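Local coordinates for protein tyrosinase (Burkholderia thailandensis, PDB 5ZRD) that oxidises monophenols to catechols and probably on to quinones, as tyrosinases do, at a coupled pair of copper ions each held by three histidines, at residues P8-R12 with L396-P402; G86-T92 with Y250-T256; T92-M96 with Y384-I390; H336-L340 with I390-R394. The contacts are given in a common frame with arbitrary orientation. Numbering follows the deposited sequence.

Contact 1. Residues P8-R12 with L396-P402; sequences PRVRR and LGFTYGP
Strands 9-11 and 398-400 run parallel, axes 4.6 Å apart at closest and inclined by 35°. The register pairs Arg9 with Phe398, Val10 with Thr399 and Arg11 with Tyr400. The backbone ladder comprises Arg9 N to Gly397 O (3.0 Å), Thr399 N to Arg9 O (2.8 Å), Arg11 N to Thr399 O (2.9 Å) and Gly401 N to Arg11 O (2.8 Å). Gly397 (phi 83°) ends helix 392-396. The two-stranded parallel sheet lays the N terminus on helices 90-108 and 315-334 of the di-copper domain. Arg9, Arg11, Phe398 and Tyr400 share one face. Arg11 (chi1 m, then t, t) lays its guanidinium flat on the Phe398 ring (chi1 p), a cation-pi stack with CZ 3.6 Å from the centroid; its NH1 donates to Tyr400 OH (2.8 Å), which also bonds Asp324. Glu102 forms salt bridges with both arginines, and Arg9 NH1 also bonds Ser113. One water joins Arg9 NH2 (2.9 Å) to Leu396 O (2.7 Å). Opposite, Val10 CG2 meets Thr399 CG2 at 4.1 Å.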
loop_
_atom_site.group_PDB
_atom_site.type_symbol
_atom_site.label_atom_id
_atom_site.label_comp_id
_atom_site.label_asym_id
_atom_site.label_seq_id
_atom_site.Cartn_x
_atom_site.Cartn_y
_atom_site.Cartn_z
ATOM N N PRO A 8 26.111 -41.698 21.031
ATOM C CA PRO A 8 26.165 -40.520 20.135
ATOM C C PRO A 8 27.317 -40.586 19.118
ATOM O O PRO A 8 28.422 -40.969 19.488
ATOM C CB PRO A 8 26.386 -39.310 21.070
ATOM C CG PRO A 8 26.315 -39.874 22.478
ATOM C CD PRO A 8 26.650 -41.345 22.355
ATOM N N ARG A 9 27.071 -40.200 17.863
ATOM C CA ARG A 9 28.181 -39.754 16.973
ATOM C C ARG A 9 28.961 -38.602 17.616
ATOM O O ARG A 9 28.384 -37.761 18.319
ATOM C CB ARG A 9 27.673 -39.170 15.657
ATOM C CG ARG A 9 26.963 -40.150 14.739
ATOM C CD ARG A 9 26.804 -39.499 13.381
ATOM N NE ARG A 9 25.671 -38.597 13.422
ATOM C CZ ARG A 9 25.747 -37.275 13.566
ATOM N NH1 ARG A 9 26.921 -36.646 13.571
ATOM N NH2 ARG A 9 24.622 -36.598 13.685
ATOM N N VAL A 10 30.247 -38.544 17.342
ATOM C CA VAL A 10 31.122 -37.581 17.956
ATOM C C VAL A 10 31.579 -36.556 16.909
ATOM O O VAL A 10 32.419 -36.862 16.094
ATOM C CB VAL A 10 32.337 -38.271 18.602
ATOM C CG1 VAL A 10 33.186 -37.272 19.379
ATOM C CG2 VAL A 10 31.898 -39.418 19.507
ATOM N N ARG A 11 31.026 -35.336 17.003
ATOM C CA ARG A 11 31.536 -34.149 16.295
ATOM C C ARG A 11 32.906 -33.816 16.863
ATOM O O ARG A 11 33.003 -33.622 18.062
ATOM C CB ARG A 11 30.596 -32.948 16.444
ATOM C CG ARG A 11 29.386 -33.029 15.528
ATOM C CD ARG A 11 28.512 -31.808 15.511
ATOM N NE ARG A 11 27.295 -32.043 14.745
ATOM C CZ ARG A 11 26.301 -31.154 14.658
ATOM N NH1 ARG A 11 26.387 -30.002 15.310
ATOM N NH2 ARG A 11 25.219 -31.421 13.946
ATOM N N ARG A 12 33.927 -33.746 16.000
ATOM C CA ARG A 12 35.302 -33.556 16.451
ATOM C C ARG A 12 35.899 -32.241 15.906
ATOM O O ARG A 12 35.389 -31.595 14.960
ATOM C CB ARG A 12 36.172 -34.745 16.032
ATOM C CG ARG A 12 35.833 -36.049 16.737
ATOM C CD ARG A 12 36.922 -37.105 16.581
ATOM N NE ARG A 12 36.586 -38.345 17.279
ATOM C CZ ARG A 12 36.497 -38.489 18.612
ATOM N NH1 ARG A 12 36.965 -37.551 19.430
ATOM N NH2 ARG A 12 35.919 -39.575 19.115
ATOM N N LEU A 396 19.123 -35.829 19.206
ATOM C CA LEU A 396 19.680 -35.650 17.834
ATOM C C LEU A 396 20.794 -36.680 17.540
ATOM O O LEU A 396 21.274 -36.767 16.415
ATOM C CB LEU A 396 20.217 -34.218 17.671
ATOM C CG LEU A 396 19.205 -33.073 17.773
ATOM C CD1 LEU A 396 19.891 -31.745 17.520
ATOM C CD2 LEU A 396 18.041 -33.226 16.804
ATOM N N GLY A 397 21.229 -37.445 18.531
ATOM C CA GLY A 397 22.092 -38.589 18.271
ATOM C C GLY A 397 23.562 -38.204 18.136
ATOM O O GLY A 397 24.317 -38.968 17.536
ATOM N N PHE A 398 24.005 -37.058 18.687
ATOM C CA PHE A 398 25.442 -36.690 18.586
ATOM C C PHE A 398 25.901 -35.916 19.832
ATOM O O PHE A 398 25.110 -35.435 20.633
ATOM C CB PHE A 398 25.684 -35.898 17.299
ATOM C CG PHE A 398 25.284 -34.447 17.351
ATOM C CD1 PHE A 398 26.161 -33.485 17.850
ATOM C CD2 PHE A 398 24.046 -34.036 16.909
ATOM C CE1 PHE A 398 25.797 -32.146 17.912
ATOM C CE2 PHE A 398 23.699 -32.689 16.942
ATOM C CZ PHE A 398 24.553 -31.756 17.482
ATOM N N THR A 399 27.205 -35.825 19.955
ATOM C CA THR A 399 27.851 -35.147 21.032
ATOM C C THR A 399 29.102 -34.447 20.484
ATOM O O THR A 399 29.476 -34.622 19.310
ATOM C CB THR A 399 28.252 -36.135 22.124
ATOM O OG1 THR A 399 28.494 -35.407 23.335
ATOM C CG2 THR A 399 29.471 -36.950 21.732
ATOM N N TYR A 400 29.738 -33.666 21.341
ATOM C CA TYR A 400 30.921 -32.903 20.984
ATOM C C TYR A 400 32.084 -33.637 21.621
ATOM O O TYR A 400 32.026 -33.984 22.771
ATOM C CB TYR A 400 30.825 -31.414 21.379
ATOM C CG TYR A 400 29.971 -30.634 20.406
ATOM C CD1 TYR A 400 30.455 -30.305 19.153
ATOM C CD2 TYR A 400 28.642 -30.345 20.668
ATOM C CE1 TYR A 400 29.672 -29.652 18.209
ATOM C CE2 TYR A 400 27.833 -29.722 19.731
ATOM C CZ TYR A 400 28.356 -29.356 18.500
ATOM O OH TYR A 400 27.587 -28.767 17.544
ATOM N N GLY A 401 33.090 -33.910 20.821
ATOM C CA GLY A 401 34.313 -34.386 21.365
ATOM C C GLY A 401 34.925 -33.328 22.251
ATOM O O GLY A 401 34.335 -32.308 22.477
ATOM N N PRO A 402 36.112 -33.596 22.746
ATOM C CA PRO A 402 36.817 -32.669 23.590
ATOM C C PRO A 402 37.356 -31.460 22.813
ATOM O O PRO A 402 37.839 -31.607 21.687
ATOM C CB PRO A 402 37.997 -33.494 24.150
ATOM C CG PRO A 402 38.228 -34.552 23.076
ATOM C CD PRO A 402 36.837 -34.867 22.572
HETATM O O HOH W 1 22.026 -37.788 13.982
#

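Contact 2. Residues G86-T92 with Y250-T256; sequences GNVLFPT and YTVFSNT
Residues 86-92 form a loop that runs into the first turn of helix 90-108. Gly86 has positive phi (60°), Asn87 is extended, and a type I turn from Asn87 to Phe90 is closed by Phe90 N to Asn87 O (3.0 Å). Opposite lies the short helix 250-254, followed by extended Asn255 at the N-cap of the next helix. Nearest CA pairs are Gly86 with Asn255 (5.1 Å) and Val88 with Ser254 (5.3 Å). Asn87, chi1 p, caps its turn by accepting Leu89 N at OD1 (2.9 Å). The one hydrogen bond between the segments runs from Tyr250 OH (chi1 t) to Val88 O, 2.7 Å. Ser254, chi1 p, turns OG to Thr251 O (2.7 Å), receives Asn255 ND2 (2.7 Å) and approaches Val88 CA at 3.3 Å. Val88 CG1 touches Thr251 CG2 at 4.0 Å; Pro91 packs CG on Tyr250 CE1 (4.0 Å) and CD on Ser254 O (3.5 Å). Phe90, chi1 t, brings CD2 to 3.5 Å from Ser254 O, while its ring meets the copper ligand His94. This buried packing thus sets helix 250-254 against the start of a copper-binding helix of the tyrosinase di-copper centre.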
loop_
_atom_site.group_PDB
_atom_site.type_symbol
_atom_site.label_atom_id
_atom_site.label_comp_id
_atom_site.label_asym_id
_atom_site.label_seq_id
_atom_site.Cartn_x
_atom_site.Cartn_y
_atom_site.Cartn_z
ATOM N N GLY A 86 19.553 -11.831 17.241
ATOM C CA GLY A 86 19.088 -10.916 18.249
ATOM C C GLY A 86 17.837 -11.416 18.958
ATOM O O GLY A 86 17.067 -10.588 19.486
ATOM N N ASN A 87 17.608 -12.729 19.013
ATOM C CA ASN A 87 16.433 -13.202 19.720
ATOM C C ASN A 87 16.709 -14.584 20.322
ATOM O O ASN A 87 17.728 -15.180 20.050
ATOM C CB ASN A 87 15.207 -13.148 18.809
ATOM C CG ASN A 87 15.210 -14.222 17.743
ATOM O OD1 ASN A 87 15.659 -15.344 17.992
ATOM N ND2 ASN A 87 14.625 -13.905 16.592
ATOM N N VAL A 88 15.797 -15.086 21.150
ATOM C CA VAL A 88 16.109 -16.290 21.967
ATOM C C VAL A 88 16.184 -17.562 21.107
ATOM O O VAL A 88 16.638 -18.602 21.577
ATOM C CB VAL A 88 15.093 -16.465 23.111
ATOM C CG1 VAL A 88 15.245 -15.355 24.139
ATOM C CG2 VAL A 88 13.660 -16.513 22.596
ATOM N N LEU A 89 15.765 -17.505 19.864
ATOM C CA LEU A 89 15.906 -18.652 18.968
ATOM C C LEU A 89 17.302 -18.683 18.329
ATOM O O LEU A 89 17.579 -19.584 17.563
ATOM C CB LEU A 89 14.820 -18.567 17.892
ATOM C CG LEU A 89 13.389 -18.509 18.431
ATOM C CD1 LEU A 89 12.384 -18.598 17.297
ATOM C CD2 LEU A 89 13.145 -19.615 19.437
ATOM N N PHE A 90 18.196 -17.752 18.642
ATOM C CA PHE A 90 19.497 -17.768 17.946
ATOM C C PHE A 90 20.202 -19.138 18.118
ATOM O O PHE A 90 20.649 -19.747 17.151
ATOM C CB PHE A 90 20.360 -16.564 18.350
ATOM C CG PHE A 90 21.811 -16.732 17.993
ATOM C CD1 PHE A 90 22.279 -16.370 16.747
ATOM C CD2 PHE A 90 22.695 -17.337 18.858
ATOM C CE1 PHE A 90 23.607 -16.568 16.394
ATOM C CE2 PHE A 90 24.023 -17.514 18.525
ATOM C CZ PHE A 90 24.481 -17.130 17.287
ATOM N N PRO A 91 20.376 -19.608 19.334
ATOM C CA PRO A 91 21.163 -20.832 19.541
ATOM C C PRO A 91 20.527 -22.101 18.949
ATOM O O PRO A 91 21.221 -22.928 18.360
ATOM C CB PRO A 91 21.201 -20.984 21.067
ATOM C CG PRO A 91 21.114 -19.563 21.556
ATOM C CD PRO A 91 20.121 -18.934 20.607
ATOM N N THR A 92 19.226 -22.247 19.170
ATOM C CA THR A 92 18.515 -23.437 18.788
ATOM C C THR A 92 18.285 -23.465 17.275
ATOM O O THR A 92 18.250 -24.510 16.674
ATOM C CB THR A 92 17.166 -23.502 19.518
ATOM O OG1 THR A 92 16.459 -22.261 19.428
ATOM C CG2 THR A 92 17.361 -23.848 20.964
ATOM N N TYR A 250 19.320 -18.896 30.230
ATOM C CA TYR A 250 19.265 -19.130 28.814
ATOM C C TYR A 250 18.821 -17.855 28.077
ATOM O O TYR A 250 19.351 -17.528 27.035
ATOM C CB TYR A 250 18.332 -20.288 28.451
ATOM C CG TYR A 250 18.214 -20.429 26.958
ATOM C CD1 TYR A 250 19.261 -20.926 26.208
ATOM C CD2 TYR A 250 17.103 -19.957 26.278
ATOM C CE1 TYR A 250 19.211 -20.975 24.819
ATOM C CE2 TYR A 250 17.035 -19.991 24.893
ATOM C CZ TYR A 250 18.092 -20.504 24.162
ATOM O OH TYR A 250 18.006 -20.550 22.805
ATOM N N THR A 251 17.866 -17.132 28.608
ATOM C CA THR A 251 17.414 -15.929 27.900
ATOM C C THR A 251 18.612 -15.017 27.574
ATOM O O THR A 251 18.768 -14.633 26.415
ATOM C CB THR A 251 16.283 -15.220 28.646
ATOM O OG1 THR A 251 15.210 -16.150 28.822
ATOM C CG2 THR A 251 15.765 -14.018 27.890
ATOM N N VAL A 252 19.495 -14.727 28.529
ATOM C CA VAL A 252 20.503 -13.727 28.280
ATOM C C VAL A 252 21.753 -14.381 27.701
ATOM O O VAL A 252 22.581 -13.685 27.098
ATOM C CB VAL A 252 20.810 -12.900 29.533
ATOM C CG1 VAL A 252 19.547 -12.227 30.018
ATOM C CG2 VAL A 252 21.480 -13.700 30.641
ATOM N N PHE A 253 21.860 -15.709 27.857
ATOM C CA PHE A 253 22.880 -16.444 27.166
ATOM C C PHE A 253 22.623 -16.402 25.656
ATOM O O PHE A 253 23.571 -16.374 24.863
ATOM C CB PHE A 253 22.947 -17.906 27.615
ATOM C CG PHE A 253 23.916 -18.765 26.839
ATOM C CD1 PHE A 253 25.276 -18.639 27.037
ATOM C CD2 PHE A 253 23.471 -19.626 25.851
ATOM C CE1 PHE A 253 26.174 -19.420 26.321
ATOM C CE2 PHE A 253 24.358 -20.397 25.110
ATOM C CZ PHE A 253 25.713 -20.298 25.350
ATOM N N SER A 254 21.347 -16.402 25.276
ATOM C CA SER A 254 20.964 -16.726 23.927
ATOM C C SER A 254 21.283 -15.597 22.942
ATOM O O SER A 254 21.499 -15.909 21.799
ATOM C CB SER A 254 19.512 -17.088 23.844
ATOM O OG SER A 254 18.702 -15.941 24.030
ATOM N N ASN A 255 21.277 -14.324 23.320
ATOM C CA ASN A 255 21.185 -13.290 22.266
ATOM C C ASN A 255 21.538 -11.892 22.792
ATOM O O ASN A 255 21.441 -11.625 23.976
ATOM C CB ASN A 255 19.793 -13.282 21.630
ATOM C CG ASN A 255 18.713 -12.621 22.462
ATOM O OD1 ASN A 255 18.473 -11.421 22.308
ATOM N ND2 ASN A 255 18.002 -13.394 23.290
ATOM N N THR A 256 21.869 -10.996 21.873
ATOM C CA THR A 256 22.371 -9.651 22.208
ATOM C C THR A 256 21.260 -8.742 22.717
ATOM O O THR A 256 21.531 -7.803 23.480
ATOM C CB THR A 256 23.072 -8.999 21.007
ATOM O OG1 THR A 256 22.249 -9.124 19.839
ATOM C CG2 THR A 256 24.424 -9.628 20.729
#

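Contact 3. Residues T92-M96 with Y384-I390. With CU (copper (II) ion), chain J.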
loop_
_atom_site.group_PDB
_atom_site.type_symbol
_atom_site.label_atom_id
_atom_site.label_comp_id
_atom_site.label_asym_id
_atom_site.label_seq_id
_atom_site.Cartn_x
_atom_site.Cartn_y
_atom_site.Cartn_z
ATOM N N THR A 92 19.226 -22.247 19.170
ATOM C CA THR A 92 18.515 -23.437 18.788
ATOM C C THR A 92 18.285 -23.465 17.275
ATOM O O THR A 92 18.250 -24.510 16.674
ATOM C CB THR A 92 17.166 -23.502 19.518
ATOM O OG1 THR A 92 16.459 -22.261 19.428
ATOM C CG2 THR A 92 17.361 -23.848 20.964
ATOM N N TRP A 93 18.044 -22.309 16.686
ATOM C CA TRP A 93 17.837 -22.267 15.248
ATOM C C TRP A 93 19.119 -22.705 14.568
ATOM O O TRP A 93 19.045 -23.520 13.641
ATOM C CB TRP A 93 17.385 -20.902 14.732
ATOM C CG TRP A 93 17.044 -20.947 13.281
ATOM C CD1 TRP A 93 15.828 -21.255 12.744
ATOM C CD2 TRP A 93 17.947 -20.761 12.174
ATOM N NE1 TRP A 93 15.902 -21.228 11.379
ATOM C CE2 TRP A 93 17.194 -20.959 10.998
ATOM C CE3 TRP A 93 19.308 -20.464 12.062
ATOM C CZ2 TRP A 93 17.750 -20.866 9.730
ATOM C CZ3 TRP A 93 19.861 -20.371 10.806
ATOM C CH2 TRP A 93 19.086 -20.561 9.658
ATOM N N HIS A 94 20.248 -22.136 15.006
ATOM C CA HIS A 94 21.515 -22.473 14.355
ATOM C C HIS A 94 21.882 -23.916 14.675
ATOM O O HIS A 94 22.516 -24.535 13.863
ATOM C CB HIS A 94 22.648 -21.520 14.714
ATOM C CG HIS A 94 22.439 -20.194 14.101
ATOM N ND1 HIS A 94 21.562 -19.323 14.622
ATOM C CD2 HIS A 94 22.939 -19.632 12.977
ATOM C CE1 HIS A 94 21.509 -18.250 13.849
ATOM N NE2 HIS A 94 22.371 -18.402 12.845
ATOM N N ARG A 95 21.458 -24.444 15.823
ATOM C CA ARG A 95 21.702 -25.852 16.135
ATOM C C ARG A 95 21.077 -26.718 15.043
ATOM O O ARG A 95 21.725 -27.643 14.554
ATOM C CB ARG A 95 21.141 -26.231 17.513
ATOM C CG ARG A 95 21.207 -27.715 17.873
ATOM C CD ARG A 95 21.033 -27.922 19.369
ATOM N NE ARG A 95 22.256 -27.611 20.092
ATOM C CZ ARG A 95 22.403 -27.594 21.411
ATOM N NH1 ARG A 95 21.394 -27.934 22.194
ATOM N NH2 ARG A 95 23.587 -27.289 21.924
ATOM N N MET A 96 19.838 -26.420 14.690
ATOM C CA MET A 96 19.155 -27.207 13.729
ATOM C C MET A 96 19.753 -26.959 12.336
ATOM O O MET A 96 19.849 -27.902 11.504
ATOM C CB MET A 96 17.661 -26.904 13.734
ATOM C CG MET A 96 16.971 -27.443 14.968
ATOM S SD MET A 96 17.356 -29.183 15.286
ATOM C CE MET A 96 16.909 -29.857 13.683
ATOM N N TYR A 384 10.358 -28.710 13.129
ATOM C CA TYR A 384 11.197 -28.676 14.338
ATOM C C TYR A 384 10.901 -27.411 15.159
ATOM O O TYR A 384 10.601 -26.352 14.600
ATOM C CB TYR A 384 12.680 -28.694 13.982
ATOM C CG TYR A 384 13.294 -30.045 13.757
ATOM C CD1 TYR A 384 13.830 -30.777 14.805
ATOM C CD2 TYR A 384 13.393 -30.567 12.490
ATOM C CE1 TYR A 384 14.434 -32.008 14.598
ATOM C CE2 TYR A 384 13.985 -31.794 12.264
ATOM C CZ TYR A 384 14.501 -32.522 13.316
ATOM O OH TYR A 384 15.084 -33.732 13.058
ATOM N N THR A 385 10.975 -27.567 16.488
ATOM C CA THR A 385 10.991 -26.495 17.468
ATOM C C THR A 385 12.228 -26.645 18.349
ATOM O O THR A 385 12.910 -27.651 18.304
ATOM C CB THR A 385 9.792 -26.537 18.434
ATOM O OG1 THR A 385 9.982 -27.686 19.265
ATOM C CG2 THR A 385 8.448 -26.549 17.732
ATOM N N SER A 386 12.449 -25.637 19.183
ATOM C CA SER A 386 13.516 -25.654 20.142
ATOM C C SER A 386 13.355 -26.849 21.090
ATOM O O SER A 386 14.356 -27.360 21.584
ATOM C CB SER A 386 13.571 -24.368 20.918
ATOM O OG SER A 386 13.967 -23.280 20.103
ATOM N N GLU A 387 12.119 -27.305 21.320
ATOM C CA GLU A 387 11.843 -28.363 22.330
ATOM C C GLU A 387 12.428 -29.685 21.821
ATOM O O GLU A 387 12.836 -30.504 22.603
ATOM C CB GLU A 387 10.345 -28.394 22.674
ATOM C CG GLU A 387 10.024 -28.958 24.055
ATOM C CD GLU A 387 9.976 -28.006 25.253
ATOM O OE1 GLU A 387 9.170 -27.049 25.211
ATOM O OE2 GLU A 387 10.705 -28.260 26.260
ATOM N N ASP A 388 12.552 -29.815 20.500
ATOM C CA ASP A 388 13.131 -30.973 19.843
ATOM C C ASP A 388 14.667 -31.032 19.810
ATOM O O ASP A 388 15.175 -32.057 19.366
ATOM C CB ASP A 388 12.629 -31.030 18.395
ATOM C CG ASP A 388 11.115 -31.104 18.302
ATOM O OD1 ASP A 388 10.542 -31.965 18.999
ATOM O OD2 ASP A 388 10.489 -30.290 17.573
ATOM N N CYS A 389 15.406 -29.997 20.277
ATOM C CA CYS A 389 16.917 -29.998 20.143
ATOM C C CYS A 389 17.610 -29.401 21.372
ATOM O O CYS A 389 18.727 -28.796 21.300
ATOM C CB CYS A 389 17.380 -29.264 18.892
ATOM S SG CYS A 389 16.760 -27.565 18.778
ATOM N N ILE A 390 17.019 -29.655 22.531
ATOM C CA ILE A 390 17.669 -29.254 23.780
ATOM C C ILE A 390 18.858 -30.186 24.071
ATOM O O ILE A 390 19.988 -29.749 24.353
ATOM C CB ILE A 390 16.637 -29.186 24.918
ATOM C CG1 ILE A 390 15.508 -28.224 24.529
ATOM C CG2 ILE A 390 17.306 -28.796 26.233
ATOM C CD1 ILE A 390 14.413 -28.082 25.538
HETATM CU CU CU J . 22.733 -16.768 11.473
#
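Two side-chain hydrogen bonds join helix 90-108 to the turn at 384-390. Thr92 OG1 and Ser386 OG lie 2.8 Å apart, a hydroxyl pair in which either may donate. Arg95 NH1 gives an almost straight bond to Cys389 O (2.9 Å, 171°); the same nitrogen also bonds Gln331 OE1, and Arg95 NE forms a salt bridge with Asp324, so the buried charge is matched from helix 315-334. The turn supplies its own partners: Asp388 OD2 accepts both Thr385 N (3.0 Å) and Thr385 OG1 (3.1 Å), and Thr385 OG1 in turn accepts Glu387 N (3.0 Å), an ST turn. Asp388 OD1 is bridged to Lys378. Next to these bonds the contact is apolar. Met96, m at all three chi angles, sets CE 3.3 Å above the centroid of the Tyr384 ring, a CH-pi contact with SD obliquely placed at 4.4 Å, and its SD packs on Cys389 CB at 3.6 Å. His94 does not touch the turn: its NE2 binds copper at 2.2 Å, with His57 and His85 completing the histidine set, while ND1 bonds Phe90 O. Chemically, the helix is divided, with His94 serving the metal and Thr92, Arg95 and Met96 joining the helix to the turn.

Contact 4. Residues H336-L340 with I390-R394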
loop_
_atom_site.group_PDB
_atom_site.type_symbol
_atom_site.label_atom_id
_atom_site.label_comp_id
_atom_site.label_asym_id
_atom_site.label_seq_id
_atom_site.Cartn_x
_atom_site.Cartn_y
_atom_site.Cartn_z
ATOM N N HIS A 336 21.587 -27.224 32.052
ATOM C CA HIS A 336 20.500 -27.041 31.066
ATOM C C HIS A 336 20.614 -28.033 29.905
ATOM O O HIS A 336 20.113 -27.738 28.827
ATOM C CB HIS A 336 20.451 -25.582 30.571
ATOM C CG HIS A 336 20.123 -24.631 31.669
ATOM N ND1 HIS A 336 18.846 -24.527 32.191
ATOM C CD2 HIS A 336 20.904 -23.828 32.421
ATOM C CE1 HIS A 336 18.862 -23.678 33.204
ATOM N NE2 HIS A 336 20.096 -23.232 33.341
ATOM N N THR A 337 21.239 -29.195 30.111
ATOM C CA THR A 337 21.259 -30.226 29.065
ATOM C C THR A 337 19.849 -30.753 28.768
ATOM O O THR A 337 19.636 -31.232 27.632
ATOM C CB THR A 337 22.132 -31.448 29.380
ATOM O OG1 THR A 337 21.527 -32.108 30.505
ATOM C CG2 THR A 337 23.592 -31.077 29.559
ATOM N N ASP A 338 18.886 -30.636 29.693
ATOM C CA ASP A 338 17.543 -31.198 29.390
ATOM C C ASP A 338 16.385 -30.249 29.548
ATOM O O ASP A 338 15.249 -30.603 29.305
ATOM C CB ASP A 338 17.288 -32.467 30.207
ATOM C CG ASP A 338 18.249 -33.581 29.870
ATOM O OD1 ASP A 338 17.982 -34.301 28.885
ATOM O OD2 ASP A 338 19.296 -33.725 30.534
ATOM N N ARG A 339 16.634 -29.028 29.945
ATOM C CA ARG A 339 15.554 -28.071 30.009
ATOM C C ARG A 339 16.139 -26.685 29.773
ATOM O O ARG A 339 17.285 -26.391 30.136
ATOM C CB ARG A 339 14.794 -28.112 31.336
ATOM C CG ARG A 339 15.673 -28.085 32.579
ATOM C CD ARG A 339 14.819 -28.292 33.821
ATOM N NE ARG A 339 15.425 -27.768 35.047
ATOM C CZ ARG A 339 14.795 -27.649 36.223
ATOM N NH1 ARG A 339 15.461 -27.256 37.298
ATOM N NH2 ARG A 339 13.507 -27.934 36.325
ATOM N N LEU A 340 15.316 -25.886 29.131
ATOM C CA LEU A 340 15.567 -24.493 28.925
ATOM C C LEU A 340 14.317 -23.759 29.396
ATOM O O LEU A 340 13.227 -24.328 29.403
ATOM C CB LEU A 340 15.847 -24.229 27.438
ATOM C CG LEU A 340 17.128 -24.849 26.881
ATOM C CD1 LEU A 340 17.233 -24.599 25.384
ATOM C CD2 LEU A 340 18.357 -24.288 27.574
ATOM N N ILE A 390 17.019 -29.655 22.531
ATOM C CA ILE A 390 17.669 -29.254 23.780
ATOM C C ILE A 390 18.858 -30.186 24.071
ATOM O O ILE A 390 19.988 -29.749 24.353
ATOM C CB ILE A 390 16.637 -29.186 24.918
ATOM C CG1 ILE A 390 15.508 -28.224 24.529
ATOM C CG2 ILE A 390 17.306 -28.796 26.233
ATOM C CD1 ILE A 390 14.413 -28.082 25.538
ATOM N N ASN A 391 18.640 -31.478 23.975
ATOM C CA ASN A 391 19.671 -32.394 24.354
ATOM C C ASN A 391 20.215 -33.032 23.084
ATOM O O ASN A 391 19.538 -33.882 22.480
ATOM C CB ASN A 391 19.161 -33.473 25.312
ATOM C CG ASN A 391 20.276 -34.376 25.787
ATOM O OD1 ASN A 391 21.118 -34.798 24.996
ATOM N ND2 ASN A 391 20.323 -34.635 27.084
ATOM N N ILE A 392 21.424 -32.645 22.699
ATOM C CA ILE A 392 21.913 -33.128 21.416
ATOM C C ILE A 392 22.115 -34.664 21.445
ATOM O O ILE A 392 22.001 -35.275 20.397
ATOM C CB ILE A 392 23.203 -32.404 20.967
ATOM C CG1 ILE A 392 24.340 -32.587 21.964
ATOM C CG2 ILE A 392 22.940 -30.936 20.673
ATOM C CD1 ILE A 392 25.670 -32.063 21.474
ATOM N N GLU A 393 22.463 -35.276 22.587
ATOM C CA GLU A 393 22.754 -36.734 22.658
ATOM C C GLU A 393 21.425 -37.518 22.602
ATOM O O GLU A 393 21.219 -38.327 21.700
ATOM C CB GLU A 393 23.568 -37.056 23.912
ATOM C CG GLU A 393 24.929 -36.385 23.948
ATOM C CD GLU A 393 25.719 -36.481 25.258
ATOM O OE1 GLU A 393 25.090 -36.724 26.321
ATOM O OE2 GLU A 393 26.974 -36.290 25.232
ATOM N N ARG A 394 20.462 -37.166 23.444
ATOM C CA ARG A 394 19.185 -37.916 23.542
ATOM C C ARG A 394 18.249 -37.594 22.385
ATOM O O ARG A 394 17.484 -38.456 22.014
ATOM C CB ARG A 394 18.435 -37.640 24.851
ATOM C CG ARG A 394 19.278 -37.883 26.097
ATOM C CD ARG A 394 18.539 -37.626 27.404
ATOM N NE ARG A 394 19.429 -37.913 28.525
ATOM C CZ ARG A 394 19.786 -39.138 28.959
ATOM N NH1 ARG A 394 19.041 -40.202 28.667
ATOM N NH2 ARG A 394 20.893 -39.274 29.691
#
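Asn391 ND2 donates to Asp338 OD1 at 3.0 Å, the hydrogen bond that joins the two segments. Its OD1 accepts Arg394 N (2.9 Å) and, weakly, Glu393 N (2.8 Å), so Asn391 is the N-cap of helix 392-396 and links that helix start to the loop. Asp338 is shared as well, its OD2 taking the hydroxyl proton of Thr337 OG1 at 2.8 Å, while Arg394 NE stands 3.9 Å from Asp338 OD1, a long salt bridge at the surface. Across the loop, His336 ND1 donates to Arg339 O (3.2 Å). Beneath these polar groups Ile390 points into the bend of the loop: its CG2 lies 3.7 Å from Asp338 C, 3.8 Å from Arg339 N and 4.0 Å from Leu340 CG. Thr337 O packs against Asn391 CB at 3.3 Å. The contact lies beyond the end of helix 315-334, whose Trp328 touches Thr337 and Asn391 and whose Gln331 bonds both His336 O and Ile390 O; Ile392 pairs its backbone with Phe398 of strand 398-400.

From the N terminus, residues 8-12 open the longest loop, which contact 1 closes at 396-402 and which contains the other three contacts. Next comes helix 90-108: its start enters contact 2, closed at 250-256, and its following turn enters contact 3, closed at 384-390, with Thr92 common to both; these two loops cross. Contact 4 opens at 336-340, after contact 2 has closed, and crosses contact 3, sharing Ile390. Residues 384-402 therefore serve contacts 3, 4 and 1 in succession, tying a copper-binding helix, the loop after helix 315-334 and the N-terminal strand together. Leu396 packs on Cys389, Glu393 bonds Thr399, and Tyr250 touches Leu340 between contacts.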